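Local coordinates for protein Doc8: Type I dockerin repeat domain from family 9 glycoside hydrolase WP_009982745[Ruminococcus flavefaciens] (Ruminococcus flavefaciens FD-1, PDB 5M2S) that probably tethers a family 9 glycoside hydrolase to the bacterial cellulosome by binding a cohesin module, its fold being built round two calcium ions, at residues B[37-42]-B[89-94]; B[31-36]-B[64-69]; B[44-49]-B[82-87]. One frame throughout, in Å; residues are numbered along the deposited sequence.

Interactions 1 and 3 join the same two elements, helix 39-50 and helix 84-94, at opposite ends of their antiparallel pairing. In each, the calcium loop and first turn of one helix meet the later turns of the other, so the two contacts play equivalent parts in an internal repeat related by an approximate twofold, as in other type I dockerins; Ile45 and Ile90 touch where they adjoin. Interaction 1 is buried, whereas interaction 3 reaches the surface at its Met46 and Asn84 margin. Both are apolar across the gap. Interaction 2, partly buried, instead sets the loop of the first calcium site against helix 67-72, using backbone, sulfur and water. Asp41 of interaction 1 supplies two further ligands to that site.

Interaction 1: B[37-42]-B[89-94]; sequences VDISDA and AIQKYL. With CA (calcium ion), chain G.
The Tyr93 ring receives Val37 CG1 obliquely, the methyl lying 4.3 Å from CD2 of the ring, while Leu101 touches the tyrosine from outside the two helices. The other flat groups are polar. Asp41 spreads both carboxylate oxygens on the calcium ion, OD1 and OD2 each about 2.5 Å away, and OD2 still offers its anti lone pair to Asp38 N at 3.0 Å in a nearly straight bond (164°). Asp38 replies by taking Ser40 N on OD1 from above its carboxylate plane, completing a capping box, and the same OD1 accepts from a calcium-bound water. Acidic residues suit both places, since they serve the metal site and the helix start together. The Gln91 amide turns to the chain of another protein, where a basic side chain and a polar one bond it; only its aliphatic part serves here, CG lying 3.7 Å from Ile39 CD1. Leu94 fits its fork over the loop backbone, CD1 3.6 Å from Ile39 N and CD2 3.7 Å from Val37 O, and its side chain crosses that of Ile39 at about a right angle. Cut back to an alanine, Leu94 would probably leave a gap over this helix start and Ile39 CB short of apolar cover. Ile90, with CG1 anti to its carbonyl carbon (chi1 -67°), sends CD1 to 4.0 Å from Asp41 CB. Thus the first turn of helix 39-50 rests on the last turns of antiparallel helix 84-94, with the other protein chain covering Ser40 and Gln91.

Interaction 2: B[31-36]-B[64-69]; sequences ANCDGI and HITAQG. With CA (calcium ion), chain G.
Ala31 and Gly69 bring the first calcium-binding loop, of the EF-hand-like kind found in dockerins, against the start of helix 67-72. The closest contacts are backbone ones: Gly69 CA lies 3.2 Å from Ala31 O, and Ala31 CA returns a CA-H...O contact to Gly69 O at 3.5 Å. Glycine suits this place because a side chain there would run into Ala31 O. Apolar packing is slight, Ala31 CB lying 4.3 Å from Ile65 CD1; the isoleucine's CG1 rests against Ala31 O instead, and the small Ala31 methyl leaves room for the isoleucine end and for Ile44 of helix 39-50. Sulfur makes the next group. Cys33 SG, anti to its own carbonyl carbon (chi1 -60°), sits 3.5 Å from Gly69 N and also near Thr66 OG1 and Gln68 CG, covering the helix N-terminus. Among hydrogen bonds, Thr66 fills the N-cap, its OG1 accepting from Gly69 N at 3.1 Å, and a water joins the segments by donating to Ala31 O and accepting from Thr66 N. Within 31-36 the metal is bound by Asn32 OD1, Asp34 OD1 and the Ile36 carbonyl oxygen; Asp30, Asp41 of helix 39-50 and a water complete its shell. Gly35 makes the turn between Asp34 and Ile36 with a positive phi. Asp34 OD1 meanwhile closes an Asx turn, accepting from Ile36 N at 3.1 Å with the donor 50° above the carboxylate plane.

Interaction 3: B[44-49]-B[82-87]; sequences IIMQSL and ITNADA. With CA (calcium ion), chain F.
Ile45 and Ile82 meet at about a right angle, CG2 against CG2 at 3.6 Å, where the second calcium-binding loop of this paired loop-helix dockerin fold leads into helix 84-94. Ile45 is the central side chain: with CG2 anti to its backbone N, that methyl faces Ile82 and the Thr83 carbonyl oxygen, while its side chain crosses that of Asp86 at about a right angle, with CD1 4.0 Å from Asp86 CB. A beta-branched residue suits this place because its two arms serve both ends of the turn. Ala87 is small enough to let the helices close in, and Met46, folded back by chi2 of -51° and chi3 of -59°, lays SD 3.8 Å from Ala87 CB. The bent thioether also crosses Asn84 at about a right angle, although Asn84 was modelled in two conformers and its amide contacts are doubtful. Leu49 straddles the loop backbone, CD1 3.5 Å from Thr83 C and CD2 3.7 Å from Ile82 O, so the fork shields the helix start. Beneath this apolar layer Thr83 and Asp86 form a capping box: Thr83 N donates to the anti lone pair of Asp86 OD2 at 2.8 Å, nearly straight at 166°, and Ala85 N gives Thr83 OG1 a weak bond. Both Asp86 oxygens bind calcium beside Asp74, Asn76, Asn80 and Gly81, and a water on the same ion is hydrogen-bonded to Thr83 OG1 at 2.8 Å.

Interaction 1: B[37-42]-B[89-94]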
loop_
_atom_site.group_PDB
_atom_site.type_symbol
_atom_site.label_atom_id
_atom_site.label_comp_id
_atom_site.label_asym_id
_atom_site.label_seq_id
_atom_site.Cartn_x
_atom_site.Cartn_y
_atom_site.Cartn_z
ATOM N N VAL B 37 13.085 6.871 -1.536
ATOM C CA VAL B 37 12.058 7.000 -0.485
ATOM C C VAL B 37 10.826 6.222 -0.952
ATOM O O VAL B 37 10.208 6.537 -1.989
ATOM C CB VAL B 37 11.722 8.462 -0.165
ATOM C CG1 VAL B 37 10.658 8.557 0.925
ATOM C CG2 VAL B 37 13.001 9.146 0.314
ATOM N N ASP B 38 10.530 5.158 -0.224
ATOM C CA ASP B 38 9.358 4.344 -0.519
ATOM C C ASP B 38 8.809 3.740 0.777
ATOM O O ASP B 38 9.274 4.052 1.888
ATOM C CB ASP B 38 9.664 3.301 -1.607
ATOM C CG ASP B 38 10.631 2.226 -1.166
ATOM O OD1 ASP B 38 10.840 2.021 0.058
ATOM O OD2 ASP B 38 11.156 1.507 -2.073
ATOM N N ILE B 39 7.801 2.895 0.645
ATOM C CA ILE B 39 7.067 2.457 1.822
ATOM C C ILE B 39 7.935 1.608 2.731
ATOM O O ILE B 39 7.620 1.478 3.916
ATOM C CB ILE B 39 5.727 1.784 1.436
ATOM C CG1 ILE B 39 4.803 1.599 2.635
ATOM C CG2 ILE B 39 5.944 0.462 0.718
ATOM C CD1 ILE B 39 4.148 2.863 3.129
ATOM N N SER B 40 9.034 1.034 2.213
ATOM C CA SER B 40 9.961 0.273 3.091
ATOM C C SER B 40 10.601 1.164 4.166
ATOM O O SER B 40 11.018 0.706 5.255
ATOM C CB SER B 40 11.084 -0.463 2.318
ATOM O OG SER B 40 10.648 -1.714 1.757
ATOM N N ASP B 41 10.697 2.448 3.856
ATOM C CA ASP B 41 11.195 3.402 4.847
ATOM C C ASP B 41 10.220 3.549 6.002
ATOM O O ASP B 41 10.654 3.646 7.136
ATOM C CB ASP B 41 11.508 4.734 4.155
ATOM C CG ASP B 41 12.663 4.613 3.176
ATOM O OD1 ASP B 41 13.771 4.215 3.630
ATOM O OD2 ASP B 41 12.496 4.901 1.972
ATOM N N ALA B 42 8.907 3.519 5.743
ATOM C CA ALA B 42 7.947 3.509 6.828
ATOM C C ALA B 42 8.013 2.206 7.622
ATOM O O ALA B 42 7.954 2.213 8.861
ATOM C CB ALA B 42 6.521 3.772 6.301
ATOM N N ALA B 89 4.252 10.337 8.097
ATOM C CA ALA B 89 4.632 11.401 7.172
ATOM C C ALA B 89 5.146 10.847 5.833
ATOM O O ALA B 89 4.839 11.384 4.746
ATOM C CB ALA B 89 5.691 12.296 7.807
ATOM N N ILE B 90 5.941 9.789 5.903
ATOM C CA ILE B 90 6.426 9.129 4.690
ATOM C C ILE B 90 5.224 8.625 3.881
ATOM O O ILE B 90 5.167 8.819 2.656
ATOM C CB ILE B 90 7.439 8.010 5.033
ATOM C CG1 ILE B 90 8.710 8.635 5.628
ATOM C CG2 ILE B 90 7.750 7.140 3.814
ATOM C CD1 ILE B 90 9.660 7.619 6.205
ATOM N N GLN B 91 4.263 7.974 4.547
ATOM C CA GLN B 91 3.034 7.543 3.866
ATOM C C GLN B 91 2.300 8.710 3.212
ATOM O O GLN B 91 1.852 8.591 2.071
ATOM C CB GLN B 91 2.092 6.812 4.808
ATOM C CG GLN B 91 2.620 5.469 5.235
ATOM C CD GLN B 91 1.693 4.831 6.244
ATOM O OE1 GLN B 91 1.909 4.952 7.463
ATOM N NE2 GLN B 91 0.624 4.219 5.764
ATOM N N LYS B 92 2.196 9.838 3.910
ATOM C CA LYS B 92 1.504 10.999 3.338
ATOM C C LYS B 92 2.210 11.491 2.076
ATOM O O LYS B 92 1.590 11.832 1.048
ATOM C CB LYS B 92 1.407 12.123 4.356
ATOM C CG LYS B 92 0.483 11.887 5.549
ATOM C CD LYS B 92 0.535 13.096 6.468
ATOM C CE LYS B 92 -0.289 12.886 7.725
ATOM N NZ LYS B 92 -0.448 14.175 8.463
ATOM N N TYR B 93 3.530 11.578 2.165
ATOM C CA TYR B 93 4.344 11.999 1.020
ATOM C C TYR B 93 4.129 11.082 -0.184
ATOM O O TYR B 93 3.880 11.529 -1.329
ATOM C CB TYR B 93 5.821 12.014 1.429
ATOM C CG TYR B 93 6.702 12.247 0.267
ATOM C CD1 TYR B 93 6.731 13.497 -0.349
ATOM C CD2 TYR B 93 7.464 11.224 -0.264
ATOM C CE1 TYR B 93 7.506 13.711 -1.470
ATOM C CE2 TYR B 93 8.258 11.429 -1.385
ATOM C CZ TYR B 93 8.271 12.666 -1.976
ATOM O OH TYR B 93 9.069 12.847 -3.088
ATOM N N LEU B 94 4.170 9.782 0.067
ATOM C CA LEU B 94 3.983 8.795 -1.016
ATOM C C LEU B 94 2.616 8.900 -1.687
ATOM O O LEU B 94 2.487 8.636 -2.904
ATOM C CB LEU B 94 4.252 7.381 -0.500
ATOM C CG LEU B 94 5.702 7.117 -0.126
ATOM C CD1 LEU B 94 5.788 5.820 0.638
ATOM C CD2 LEU B 94 6.654 7.065 -1.299
HETATM CA CA CA G . 14.727 4.063 1.380
HETATM O O HOH W 1 13.493 2.194 0.557
#

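Interaction 2: B[31-36]-B[64-69]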
loop_
_atom_site.group_PDB
_atom_site.type_symbol
_atom_site.label_atom_id
_atom_site.label_comp_id
_atom_site.label_asym_id
_atom_site.label_seq_id
_atom_site.Cartn_x
_atom_site.Cartn_y
_atom_site.Cartn_z
ATOM N N ALA B 31 15.018 6.263 5.529
ATOM C CA ALA B 31 15.298 5.617 6.805
ATOM C C ALA B 31 16.084 4.333 6.663
ATOM O O ALA B 31 16.814 3.952 7.598
ATOM C CB ALA B 31 14.000 5.408 7.565
ATOM N N ASN B 32 15.953 3.650 5.522
ATOM C CA ASN B 32 16.746 2.428 5.292
ATOM C C ASN B 32 18.023 2.629 4.434
ATOM O O ASN B 32 18.709 1.658 4.093
ATOM C CB ASN B 32 15.868 1.297 4.763
ATOM C CG ASN B 32 15.359 1.533 3.367
ATOM O OD1 ASN B 32 15.844 2.413 2.658
ATOM N ND2 ASN B 32 14.339 0.774 2.980
ATOM N N CYS B 33 18.325 3.882 4.118
ATOM C CA CYS B 33 19.555 4.263 3.409
ATOM C C CYS B 33 19.817 3.493 2.115
ATOM O O CYS B 33 20.982 3.138 1.811
ATOM C CB CYS B 33 20.752 4.134 4.337
ATOM S SG CYS B 33 20.646 5.182 5.798
ATOM N N ASP B 34 18.774 3.310 1.319
ATOM C CA ASP B 34 18.916 2.663 0.024
ATOM C C ASP B 34 18.886 3.639 -1.151
ATOM O O ASP B 34 18.976 3.219 -2.313
ATOM C CB ASP B 34 17.893 1.537 -0.133
ATOM C CG ASP B 34 16.489 2.031 -0.397
ATOM O OD1 ASP B 34 16.242 3.237 -0.205
ATOM O OD2 ASP B 34 15.653 1.181 -0.790
ATOM N N GLY B 35 18.768 4.939 -0.866
ATOM C CA GLY B 35 18.787 5.987 -1.899
ATOM C C GLY B 35 17.476 6.282 -2.593
ATOM O O GLY B 35 17.432 7.092 -3.542
ATOM N N ILE B 36 16.414 5.636 -2.120
ATOM C CA ILE B 36 15.072 6.011 -2.582
ATOM C C ILE B 36 14.156 6.091 -1.372
ATOM O O ILE B 36 14.440 5.545 -0.298
ATOM C CB ILE B 36 14.469 5.083 -3.665
ATOM C CG1 ILE B 36 14.081 3.733 -3.093
ATOM C CG2 ILE B 36 15.413 4.885 -4.859
ATOM C CD1 ILE B 36 13.215 2.954 -4.046
ATOM N N HIS B 64 18.695 -3.894 10.850
ATOM C CA HIS B 64 18.285 -2.887 11.814
ATOM C C HIS B 64 18.514 -1.482 11.244
ATOM O O HIS B 64 19.338 -1.267 10.356
ATOM C CB HIS B 64 18.988 -3.090 13.181
ATOM C CG HIS B 64 20.440 -2.721 13.185
ATOM N ND1 HIS B 64 20.877 -1.422 13.300
ATOM C CD2 HIS B 64 21.562 -3.485 13.127
ATOM C CE1 HIS B 64 22.197 -1.392 13.276
ATOM N NE2 HIS B 64 22.638 -2.631 13.178
ATOM N N ILE B 65 17.740 -0.519 11.737
ATOM C CA ILE B 65 17.902 0.873 11.310
ATOM C C ILE B 65 19.264 1.379 11.769
ATOM O O ILE B 65 19.775 0.960 12.812
ATOM C CB ILE B 65 16.742 1.755 11.839
ATOM C CG1 ILE B 65 16.586 3.052 11.025
ATOM C CG2 ILE B 65 16.918 2.085 13.307
ATOM C CD1 ILE B 65 15.289 3.757 11.345
ATOM N N THR B 66 19.870 2.235 10.959
ATOM C CA THR B 66 21.170 2.770 11.281
ATOM C C THR B 66 21.055 4.196 11.801
ATOM O O THR B 66 20.011 4.845 11.674
ATOM C CB THR B 66 22.082 2.766 10.059
ATOM O OG1 THR B 66 21.577 3.682 9.070
ATOM C CG2 THR B 66 22.162 1.389 9.456
ATOM N N ALA B 67 22.132 4.688 12.393
ATOM C CA ALA B 67 22.153 6.102 12.830
ATOM C C ALA B 67 21.812 7.075 11.707
ATOM O O ALA B 67 21.034 8.030 11.901
ATOM C CB ALA B 67 23.494 6.447 13.425
ATOM N N GLN B 68 22.393 6.854 10.532
ATOM C CA GLN B 68 22.128 7.716 9.391
ATOM C C GLN B 68 20.656 7.600 9.012
ATOM O O GLN B 68 19.998 8.611 8.689
ATOM C CB GLN B 68 23.009 7.359 8.192
ATOM C CG GLN B 68 22.795 8.289 7.005
ATOM C CD GLN B 68 23.204 9.718 7.329
ATOM O OE1 GLN B 68 24.365 9.977 7.637
ATOM N NE2 GLN B 68 22.262 10.646 7.287
ATOM N N GLY B 69 20.129 6.380 9.095
ATOM C CA GLY B 69 18.721 6.153 8.819
ATOM C C GLY B 69 17.798 6.912 9.781
ATOM O O GLY B 69 16.738 7.430 9.373
HETATM CA CA CA G . 14.727 4.063 1.380
HETATM O O HOH W 2 19.049 2.553 8.191
HETATM O O HOH W 1 13.493 2.194 0.557
#

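Interaction 3: B[44-49]-B[82-87]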
loop_
_atom_site.group_PDB
_atom_site.type_symbol
_atom_site.label_atom_id
_atom_site.label_comp_id
_atom_site.label_asym_id
_atom_site.label_seq_id
_atom_site.Cartn_x
_atom_site.Cartn_y
_atom_site.Cartn_z
ATOM N N ILE B 44 10.719 0.249 8.131
ATOM C CA ILE B 44 11.865 0.166 9.032
ATOM C C ILE B 44 11.681 1.029 10.310
ATOM O O ILE B 44 12.099 0.630 11.408
ATOM C CB ILE B 44 13.206 0.409 8.319
ATOM C CG1 ILE B 44 14.343 -0.182 9.157
ATOM C CG2 ILE B 44 13.444 1.875 7.998
ATOM C CD1 ILE B 44 15.652 -0.119 8.405
ATOM N N ILE B 45 11.065 2.192 10.166
ATOM C CA ILE B 45 10.750 3.004 11.308
ATOM C C ILE B 45 9.812 2.238 12.258
ATOM O O ILE B 45 10.061 2.176 13.460
ATOM C CB ILE B 45 10.121 4.355 10.865
ATOM C CG1 ILE B 45 11.193 5.284 10.243
ATOM C CG2 ILE B 45 9.439 5.083 12.045
ATOM C CD1 ILE B 45 10.602 6.480 9.494
ATOM N N MET B 46 8.748 1.625 11.720
ATOM C CA MET B 46 7.801 0.914 12.584
ATOM C C MET B 46 8.473 -0.263 13.270
ATOM O O MET B 46 8.205 -0.535 14.437
ATOM C CB MET B 46 6.581 0.421 11.817
ATOM C CG MET B 46 5.701 1.521 11.278
ATOM S SD MET B 46 5.215 2.759 12.500
ATOM C CE MET B 46 4.361 1.686 13.682
ATOM N N GLN B 47 9.368 -0.937 12.562
ATOM C CA GLN B 47 10.061 -2.081 13.137
ATOM C C GLN B 47 10.993 -1.649 14.244
ATOM O O GLN B 47 11.041 -2.307 15.314
ATOM C CB GLN B 47 10.840 -2.815 12.061
ATOM C CG GLN B 47 9.963 -3.514 11.045
ATOM C CD GLN B 47 10.799 -4.245 10.034
ATOM O OE1 GLN B 47 11.806 -3.725 9.590
ATOM N NE2 GLN B 47 10.394 -5.464 9.682
ATOM N N SER B 48 11.712 -0.548 14.026
ATOM C CA SER B 48 12.614 -0.038 15.066
ATOM C C SER B 48 11.853 0.295 16.338
ATOM O O SER B 48 12.342 0.026 17.445
ATOM C CB SER B 48 13.384 1.192 14.595
ATOM O OG SER B 48 14.161 1.743 15.656
ATOM N N LEU B 49 10.664 0.884 16.192
ATOM C CA LEU B 49 9.849 1.256 17.341
ATOM C C LEU B 49 9.207 0.037 18.032
ATOM O O LEU B 49 9.114 -0.007 19.269
ATOM C CB LEU B 49 8.773 2.239 16.888
ATOM C CG LEU B 49 9.326 3.614 16.458
ATOM C CD1 LEU B 49 8.250 4.433 15.778
ATOM C CD2 LEU B 49 9.914 4.359 17.634
ATOM N N ILE B 82 12.872 9.699 16.114
ATOM C CA ILE B 82 11.993 8.809 15.387
ATOM C C ILE B 82 10.791 8.425 16.221
ATOM O O ILE B 82 10.918 7.878 17.347
ATOM C CB ILE B 82 12.746 7.569 14.890
ATOM C CG1 ILE B 82 13.840 7.968 13.890
ATOM C CG2 ILE B 82 11.764 6.570 14.283
ATOM C CD1 ILE B 82 13.340 8.577 12.584
ATOM N N THR B 83 9.611 8.748 15.693
ATOM C CA THR B 83 8.360 8.318 16.294
ATOM C C THR B 83 7.435 7.777 15.205
ATOM O O THR B 83 7.746 7.873 14.022
ATOM C CB THR B 83 7.622 9.461 17.020
ATOM O OG1 THR B 83 6.997 10.350 16.079
ATOM C CG2 THR B 83 8.553 10.240 17.908
ATOM N N ASN B 84 6.275 7.258 15.620
ATOM C CA ASN B 84 5.287 6.738 14.661
ATOM C C ASN B 84 4.939 7.776 13.589
ATOM O O ASN B 84 4.731 7.442 12.415
ATOM C CB ASN B 84 3.997 6.296 15.368
ATOM C CG ASN B 84 4.131 4.976 16.109
ATOM O OD1 ASN B 84 5.038 4.168 15.851
ATOM N ND2 ASN B 84 3.202 4.732 17.047
ATOM N N ALA B 85 4.871 9.047 13.990
ATOM C CA ALA B 85 4.494 10.110 13.080
ATOM C C ALA B 85 5.458 10.299 11.929
ATOM O O ALA B 85 5.074 10.819 10.876
ATOM C CB ALA B 85 4.332 11.415 13.842
ATOM N N ASP B 86 6.716 9.884 12.095
ATOM C CA ASP B 86 7.679 9.919 10.970
ATOM C C ASP B 86 7.284 8.940 9.845
ATOM O O ASP B 86 7.355 9.272 8.648
ATOM C CB ASP B 86 9.088 9.648 11.488
ATOM C CG ASP B 86 9.598 10.772 12.386
ATOM O OD1 ASP B 86 9.684 11.931 11.917
ATOM O OD2 ASP B 86 9.851 10.523 13.579
ATOM N N ALA B 87 6.856 7.747 10.248
ATOM C CA ALA B 87 6.347 6.747 9.298
ATOM C C ALA B 87 5.106 7.257 8.604
ATOM O O ALA B 87 4.993 7.162 7.383
ATOM C CB ALA B 87 6.061 5.437 10.001
HETATM CA CA CA F . 10.358 12.875 14.163
HETATM O O HOH W 3 8.078 12.664 14.947
#